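Local coordinates for protein homospermidine synthase (Legionella pneumophila subsp. pneumophila str. Philadelphia 1, PDB 2PH5) that binds NAD in a Rossmann-type domain and probably makes the polyamine homospermidine as a homospermidine synthase, at residues E82-S96 with K106-K119. Sequence-based numbering, arbitrary orientation.
Sequences EENDFLIDVSIGISS and KGALYINAATEPWK. With NAD (nicotinamide-adenine-dinucleotide), chain C.
Leu87 and Asp89 exchange backbone hydrogen bonds with Leu109 and Ile111, joining the neighbouring parallel strands 86-89 and 109-112. Helix 96-106 connects them, completing a beta-alpha-beta unit of the Rossmann-type NAD-binding domain. Leu109 O accepts from Leu87 N at 2.9 Å, almost straight. Ile111 O takes Asp89 N, while the return bond from Ile111 N to Leu87 O is weak. Further along, water 1 fills in: it donates to Asp89 O and accepts from Ala113 N.

The buried Asp89 carboxylate is well supplied. A chi1 of -176° swings it over toward Tyr110, whose OH donates to Asp89 OD1 over 2.6 Å, on the anti side of OD1. OD2 accepts from both Ser91 N, closing an Asx turn, and Ser91 OG. The carboxylate and phenol planes stand 76° apart. On the other side of the sheet, Leu109 CB sits over the centre of the Phe86 ring in a CH-pi contact, and helix 391-408 packs against Phe86 and Ile111.

Past the strands, both segments line the NAD pocket. Ser91 O accepts from NAD O3D at 3.3 Å, and Ala114 CB touches the same ribose. Ser95 CB lies over the five-membered ring of Trp118, while Ser95 OG caps Ala98 N at the start of helix 96-106. Ser96 N donates to Glu116 O, and Glu116 N returns a bond to Ser96 OG at 2.7 Å and 178°.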
loop_
_atom_site.group_PDB
_atom_site.type_symbol
_atom_site.label_atom_id
_atom_site.label_comp_id
_atom_site.label_asym_id
_atom_site.label_seq_id
_atom_site.Cartn_x
_atom_site.Cartn_y
_atom_site.Cartn_z
ATOM N N GLU A 82 -35.858 -2.684 -32.051
ATOM C CA GLU A 82 -36.433 -2.978 -33.364
ATOM C C GLU A 82 -35.312 -3.591 -34.208
ATOM O O GLU A 82 -34.136 -3.511 -33.844
ATOM C CB GLU A 82 -36.941 -1.689 -34.024
ATOM C CG GLU A 82 -38.321 -1.787 -34.689
ATOM C CD GLU A 82 -39.474 -1.572 -33.710
ATOM O OE1 GLU A 82 -40.648 -1.531 -34.153
ATOM O OE2 GLU A 82 -39.207 -1.442 -32.495
ATOM N N GLU A 83 -35.657 -4.200 -35.334
ATOM C CA GLU A 83 -34.632 -4.808 -36.171
ATOM C C GLU A 83 -33.540 -3.804 -36.551
ATOM O O GLU A 83 -33.830 -2.687 -36.981
ATOM C CB GLU A 83 -35.276 -5.417 -37.423
ATOM C CG GLU A 83 -34.274 -6.001 -38.404
ATOM C CD GLU A 83 -34.801 -7.229 -39.133
ATOM O OE1 GLU A 83 -35.046 -8.265 -38.461
ATOM O OE2 GLU A 83 -34.965 -7.161 -40.376
ATOM N N ASN A 84 -32.284 -4.207 -36.364
ATOM C CA ASN A 84 -31.120 -3.366 -36.677
ATOM C C ASN A 84 -30.727 -2.356 -35.604
ATOM O O ASN A 84 -29.788 -1.581 -35.791
ATOM C CB ASN A 84 -31.325 -2.637 -38.003
ATOM C CG ASN A 84 -31.462 -3.590 -39.153
ATOM O OD1 ASN A 84 -30.600 -4.456 -39.356
ATOM N ND2 ASN A 84 -32.553 -3.455 -39.915
ATOM N N ASP A 85 -31.451 -2.348 -34.490
ATOM C CA ASP A 85 -31.108 -1.442 -33.412
ATOM C C ASP A 85 -29.874 -2.009 -32.726
ATOM O O ASP A 85 -29.451 -3.123 -33.026
ATOM C CB ASP A 85 -32.261 -1.298 -32.420
ATOM C CG ASP A 85 -33.362 -0.396 -32.940
ATOM O OD1 ASP A 85 -33.079 0.422 -33.844
ATOM O OD2 ASP A 85 -34.504 -0.487 -32.438
ATOM N N PHE A 86 -29.297 -1.254 -31.803
ATOM C CA PHE A 86 -28.095 -1.709 -31.124
ATOM C C PHE A 86 -28.211 -1.566 -29.610
ATOM O O PHE A 86 -28.383 -0.461 -29.093
ATOM C CB PHE A 86 -26.898 -0.901 -31.648
ATOM C CG PHE A 86 -25.562 -1.579 -31.478
ATOM C CD1 PHE A 86 -24.564 -1.397 -32.433
ATOM C CD2 PHE A 86 -25.288 -2.374 -30.367
ATOM C CE1 PHE A 86 -23.310 -1.997 -32.290
ATOM C CE2 PHE A 86 -24.034 -2.981 -30.211
ATOM C CZ PHE A 86 -23.044 -2.791 -31.175
ATOM N N LEU A 87 -28.123 -2.686 -28.902
ATOM C CA LEU A 87 -28.194 -2.658 -27.448
ATOM C C LEU A 87 -26.783 -2.620 -26.864
ATOM O O LEU A 87 -26.065 -3.616 -26.908
ATOM C CB LEU A 87 -28.936 -3.894 -26.918
ATOM C CG LEU A 87 -28.966 -4.101 -25.392
ATOM C CD1 LEU A 87 -29.611 -2.902 -24.724
ATOM C CD2 LEU A 87 -29.753 -5.358 -25.051
ATOM N N ILE A 88 -26.370 -1.466 -26.348
ATOM C CA ILE A 88 -25.048 -1.362 -25.742
ATOM C C ILE A 88 -25.228 -1.778 -24.284
ATOM O O ILE A 88 -25.891 -1.092 -23.512
ATOM C CB ILE A 88 -24.491 0.080 -25.831
ATOM C CG1 ILE A 88 -24.406 0.513 -27.292
ATOM C CG2 ILE A 88 -23.087 0.145 -25.244
ATOM C CD1 ILE A 88 -24.023 1.959 -27.469
ATOM N N ASP A 89 -24.657 -2.925 -23.923
ATOM C CA ASP A 89 -24.775 -3.460 -22.566
ATOM C C ASP A 89 -23.599 -3.036 -21.699
ATOM O O ASP A 89 -22.486 -3.531 -21.859
ATOM C CB ASP A 89 -24.856 -4.994 -22.632
ATOM C CG ASP A 89 -25.074 -5.652 -21.265
ATOM O OD1 ASP A 89 -25.227 -6.900 -21.241
ATOM O OD2 ASP A 89 -25.093 -4.945 -20.227
ATOM N N VAL A 90 -23.849 -2.107 -20.784
ATOM C CA VAL A 90 -22.809 -1.638 -19.878
ATOM C C VAL A 90 -23.367 -1.647 -18.449
ATOM O O VAL A 90 -23.112 -0.735 -17.653
ATOM C CB VAL A 90 -22.329 -0.212 -20.259
ATOM C CG1 VAL A 90 -21.642 -0.234 -21.616
ATOM C CG2 VAL A 90 -23.497 0.747 -20.285
ATOM N N SER A 91 -24.137 -2.695 -18.147
ATOM C CA SER A 91 -24.771 -2.878 -16.841
ATOM C C SER A 91 -24.059 -3.928 -16.010
ATOM O O SER A 91 -23.012 -4.440 -16.392
ATOM C CB SER A 91 -26.226 -3.331 -17.007
ATOM O OG SER A 91 -26.290 -4.604 -17.637
ATOM N N ILE A 92 -24.645 -4.237 -14.860
ATOM C CA ILE A 92 -24.119 -5.263 -13.987
ATOM C C ILE A 92 -25.322 -6.048 -13.448
ATOM O O ILE A 92 -26.451 -5.545 -13.437
ATOM C CB ILE A 92 -23.289 -4.645 -12.839
ATOM C CG1 ILE A 92 -22.202 -5.631 -12.441
ATOM C CG2 ILE A 92 -24.174 -4.265 -11.649
ATOM C CD1 ILE A 92 -21.129 -5.773 -13.505
ATOM N N GLY A 93 -25.096 -7.292 -13.041
ATOM C CA GLY A 93 -26.191 -8.084 -12.510
ATOM C C GLY A 93 -27.294 -8.492 -13.481
ATOM O O GLY A 93 -28.333 -8.990 -13.051
ATOM N N ILE A 94 -27.104 -8.284 -14.783
ATOM C CA ILE A 94 -28.115 -8.694 -15.758
ATOM C C ILE A 94 -27.528 -9.732 -16.711
ATOM O O ILE A 94 -26.454 -9.536 -17.278
ATOM C CB ILE A 94 -28.643 -7.516 -16.592
ATOM C CG1 ILE A 94 -29.193 -6.422 -15.686
ATOM C CG2 ILE A 94 -29.757 -7.996 -17.515
ATOM C CD1 ILE A 94 -29.700 -5.199 -16.442
ATOM N N SER A 95 -28.249 -10.833 -16.892
ATOM C CA SER A 95 -27.807 -11.930 -17.755
ATOM C C SER A 95 -27.457 -11.564 -19.205
ATOM O O SER A 95 -28.340 -11.311 -20.013
ATOM C CB SER A 95 -28.877 -13.032 -17.740
ATOM O OG SER A 95 -28.652 -14.003 -18.744
ATOM N N SER A 96 -26.166 -11.550 -19.527
ATOM C CA SER A 96 -25.719 -11.250 -20.882
ATOM C C SER A 96 -26.338 -12.268 -21.834
ATOM O O SER A 96 -26.782 -11.926 -22.923
ATOM C CB SER A 96 -24.197 -11.344 -20.985
ATOM O OG SER A 96 -23.551 -10.560 -19.996
ATOM N N LYS A 106 -35.008 -10.059 -31.692
ATOM C CA LYS A 106 -35.435 -8.752 -32.162
ATOM C C LYS A 106 -34.646 -8.289 -33.376
ATOM O O LYS A 106 -34.947 -7.249 -33.963
ATOM C CB LYS A 106 -35.302 -7.742 -31.023
ATOM C CG LYS A 106 -36.615 -7.390 -30.330
ATOM C CD LYS A 106 -37.431 -8.597 -29.890
ATOM C CE LYS A 106 -38.771 -8.141 -29.334
ATOM N NZ LYS A 106 -39.440 -7.239 -30.313
ATOM N N GLY A 107 -33.644 -9.075 -33.756
ATOM C CA GLY A 107 -32.816 -8.719 -34.890
ATOM C C GLY A 107 -31.936 -7.512 -34.599
ATOM O O GLY A 107 -31.500 -6.826 -35.525
ATOM N N ALA A 108 -31.667 -7.248 -33.321
ATOM C CA ALA A 108 -30.833 -6.104 -32.934
ATOM C C ALA A 108 -29.388 -6.478 -32.578
ATOM O O ALA A 108 -29.111 -7.597 -32.143
ATOM C CB ALA A 108 -31.483 -5.366 -31.764
ATOM N N LEU A 109 -28.470 -5.539 -32.790
ATOM C CA LEU A 109 -27.053 -5.737 -32.490
ATOM C C LEU A 109 -26.830 -5.715 -30.981
ATOM O O LEU A 109 -27.680 -5.254 -30.221
ATOM C CB LEU A 109 -26.217 -4.623 -33.133
ATOM C CG LEU A 109 -25.571 -4.878 -34.497
ATOM C CD1 LEU A 109 -26.250 -6.058 -35.218
ATOM C CD2 LEU A 109 -25.644 -3.598 -35.310
ATOM N N TYR A 110 -25.676 -6.189 -30.542
ATOM C CA TYR A 110 -25.406 -6.200 -29.116
ATOM C C TYR A 110 -23.914 -6.206 -28.872
ATOM O O TYR A 110 -23.162 -6.743 -29.684
ATOM C CB TYR A 110 -26.043 -7.443 -28.479
ATOM C CG TYR A 110 -25.629 -7.699 -27.047
ATOM C CD1 TYR A 110 -24.356 -8.191 -26.742
ATOM C CD2 TYR A 110 -26.517 -7.478 -25.994
ATOM C CE1 TYR A 110 -23.978 -8.461 -25.433
ATOM C CE2 TYR A 110 -26.146 -7.746 -24.676
ATOM C CZ TYR A 110 -24.871 -8.242 -24.408
ATOM O OH TYR A 110 -24.503 -8.552 -23.119
ATOM N N ILE A 111 -23.503 -5.591 -27.764
ATOM C CA ILE A 111 -22.106 -5.537 -27.347
ATOM C C ILE A 111 -22.056 -5.406 -25.820
ATOM O O ILE A 111 -23.014 -4.954 -25.207
ATOM C CB ILE A 111 -21.366 -4.309 -27.943
ATOM C CG1 ILE A 111 -19.886 -4.358 -27.575
ATOM C CG2 ILE A 111 -21.919 -3.013 -27.362
ATOM C CD1 ILE A 111 -19.048 -3.345 -28.307
ATOM N N ASN A 112 -20.955 -5.829 -25.211
ATOM C CA ASN A 112 -20.778 -5.682 -23.777
ATOM C C ASN A 112 -19.295 -5.625 -23.485
ATOM O O ASN A 112 -18.466 -5.987 -24.330
ATOM C CB ASN A 112 -21.456 -6.820 -22.972
ATOM C CG ASN A 112 -20.672 -8.144 -22.986
ATOM O OD1 ASN A 112 -21.102 -9.129 -22.382
ATOM N ND2 ASN A 112 -19.533 -8.166 -23.663
ATOM N N ALA A 113 -18.959 -5.141 -22.298
ATOM C CA ALA A 113 -17.567 -5.049 -21.895
ATOM C C ALA A 113 -17.247 -6.204 -20.942
ATOM O O ALA A 113 -16.119 -6.332 -20.471
ATOM C CB ALA A 113 -17.311 -3.699 -21.232
ATOM N N ALA A 114 -18.244 -7.043 -20.657
ATOM C CA ALA A 114 -18.042 -8.202 -19.782
ATOM C C ALA A 114 -19.297 -9.074 -19.662
ATOM O O ALA A 114 -20.422 -8.565 -19.614
ATOM C CB ALA A 114 -17.583 -7.751 -18.388
ATOM N N THR A 115 -19.103 -10.390 -19.616
ATOM C CA THR A 115 -20.226 -11.313 -19.497
ATOM C C THR A 115 -20.696 -11.373 -18.052
ATOM O O THR A 115 -19.913 -11.631 -17.147
ATOM C CB THR A 115 -19.843 -12.723 -19.988
ATOM O OG1 THR A 115 -19.623 -12.682 -21.405
ATOM C CG2 THR A 115 -20.956 -13.721 -19.680
ATOM N N GLU A 116 -21.982 -11.124 -17.842
ATOM C CA GLU A 116 -22.553 -11.119 -16.499
ATOM C C GLU A 116 -23.815 -11.982 -16.396
ATOM O O GLU A 116 -24.543 -12.171 -17.374
ATOM C CB GLU A 116 -22.899 -9.683 -16.099
ATOM C CG GLU A 116 -21.715 -8.747 -15.984
ATOM C CD GLU A 116 -21.040 -8.825 -14.628
ATOM O OE1 GLU A 116 -21.761 -8.749 -13.609
ATOM O OE2 GLU A 116 -19.794 -8.951 -14.577
ATOM N N PRO A 117 -24.087 -12.515 -15.198
ATOM C CA PRO A 117 -25.258 -13.356 -14.935
ATOM C C PRO A 117 -26.308 -12.510 -14.212
ATOM O O PRO A 117 -26.086 -11.326 -13.977
ATOM C CB PRO A 117 -24.690 -14.422 -14.021
ATOM C CG PRO A 117 -23.834 -13.581 -13.107
ATOM C CD PRO A 117 -23.133 -12.602 -14.073
ATOM N N TRP A 118 -27.442 -13.110 -13.858
ATOM C CA TRP A 118 -28.474 -12.378 -13.130
ATOM C C TRP A 118 -27.974 -12.117 -11.708
ATOM O O TRP A 118 -27.237 -12.932 -11.146
ATOM C CB TRP A 118 -29.773 -13.182 -13.070
ATOM C CG TRP A 118 -30.556 -13.184 -14.346
ATOM C CD1 TRP A 118 -30.770 -14.246 -15.180
ATOM C CD2 TRP A 118 -31.236 -12.067 -14.937
ATOM N NE1 TRP A 118 -31.540 -13.858 -16.250
ATOM C CE2 TRP A 118 -31.840 -12.526 -16.125
ATOM C CE3 TRP A 118 -31.392 -10.725 -14.576
ATOM C CZ2 TRP A 118 -32.588 -11.691 -16.954
ATOM C CZ3 TRP A 118 -32.137 -9.890 -15.400
ATOM C CH2 TRP A 118 -32.726 -10.377 -16.575
ATOM N N LYS A 119 -28.376 -10.990 -11.125
ATOM C CA LYS A 119 -27.955 -10.644 -9.771
ATOM C C LYS A 119 -28.419 -11.687 -8.758
ATOM O O LYS A 119 -29.587 -12.069 -8.744
ATOM C CB LYS A 119 -28.519 -9.277 -9.364
ATOM C CG LYS A 119 -27.904 -8.714 -8.085
ATOM C CD LYS A 119 -28.603 -7.445 -7.618
ATOM C CE LYS A 119 -30.007 -7.742 -7.101
ATOM N NZ LYS A 119 -29.980 -8.555 -5.851
HETATM P PA NAD C . -21.244 0.571 -12.536
HETATM O O1A NAD C . -21.587 -0.258 -11.329
HETATM O O2A NAD C . -20.591 1.891 -12.317
HETATM O O5B NAD C . -22.560 0.818 -13.452
HETATM C C5B NAD C . -23.427 -0.264 -13.779
HETATM C C4B NAD C . -24.827 0.309 -14.067
HETATM O O4B NAD C . -25.653 -0.802 -14.340
HETATM C C3B NAD C . -25.460 1.067 -12.895
HETATM O O3B NAD C . -25.853 2.379 -13.307
HETATM C C2B NAD C . -26.638 0.221 -12.500
HETATM O O2B NAD C . -27.745 0.930 -11.990
HETATM C C1B NAD C . -26.925 -0.592 -13.763
HETATM N N9A NAD C . -27.523 -1.915 -13.546
HETATM C C8A NAD C . -27.290 -2.715 -12.414
HETATM N N7A NAD C . -28.397 -3.390 -12.047
HETATM C C5A NAD C . -29.367 -3.032 -12.920
HETATM C C6A NAD C . -30.702 -3.418 -13.028
HETATM N N6A NAD C . -31.288 -4.299 -12.216
HETATM N N1A NAD C . -31.442 -2.847 -14.054
HETATM C C2A NAD C . -30.901 -1.933 -14.937
HETATM N N3A NAD C . -29.585 -1.544 -14.856
HETATM C C4A NAD C . -28.858 -2.107 -13.847
HETATM O O3 NAD C . -20.258 -0.332 -13.382
HETATM P PN NAD C . -19.557 -0.148 -14.813
HETATM O O1N NAD C . -18.121 -0.472 -14.638
HETATM O O2N NAD C . -19.941 1.205 -15.350
HETATM O O5D NAD C . -20.364 -1.341 -15.474
HETATM C C5D NAD C . -20.229 -1.802 -16.794
HETATM C C4D NAD C . -19.331 -3.017 -16.696
HETATM O O4D NAD C . -18.252 -2.859 -17.579
HETATM C C3D NAD C . -19.123 -4.313 -15.940
HETATM O O3D NAD C . -19.891 -5.371 -16.493
HETATM C C2D NAD C . -17.626 -4.522 -16.089
HETATM O O2D NAD C . -17.225 -5.852 -15.928
HETATM C C1D NAD C . -17.333 -3.929 -17.462
HETATM N N1N NAD C . -16.008 -3.291 -17.645
HETATM C C2N NAD C . -15.145 -3.752 -18.614
HETATM C C3N NAD C . -13.906 -3.093 -18.762
HETATM C C7N NAD C . -12.916 -3.511 -19.792
HETATM O O7N NAD C . -11.747 -2.796 -19.869
HETATM N N7N NAD C . -13.130 -4.503 -20.630
HETATM C C4N NAD C . -13.553 -1.981 -17.932
HETATM C C5N NAD C . -14.466 -1.546 -16.948
HETATM C C6N NAD C . -15.683 -2.183 -16.797
HETATM O O HOH W 1 -20.747 -4.603 -20.197
HETATM O O HOH W 2 -21.933 -6.662 -18.737
#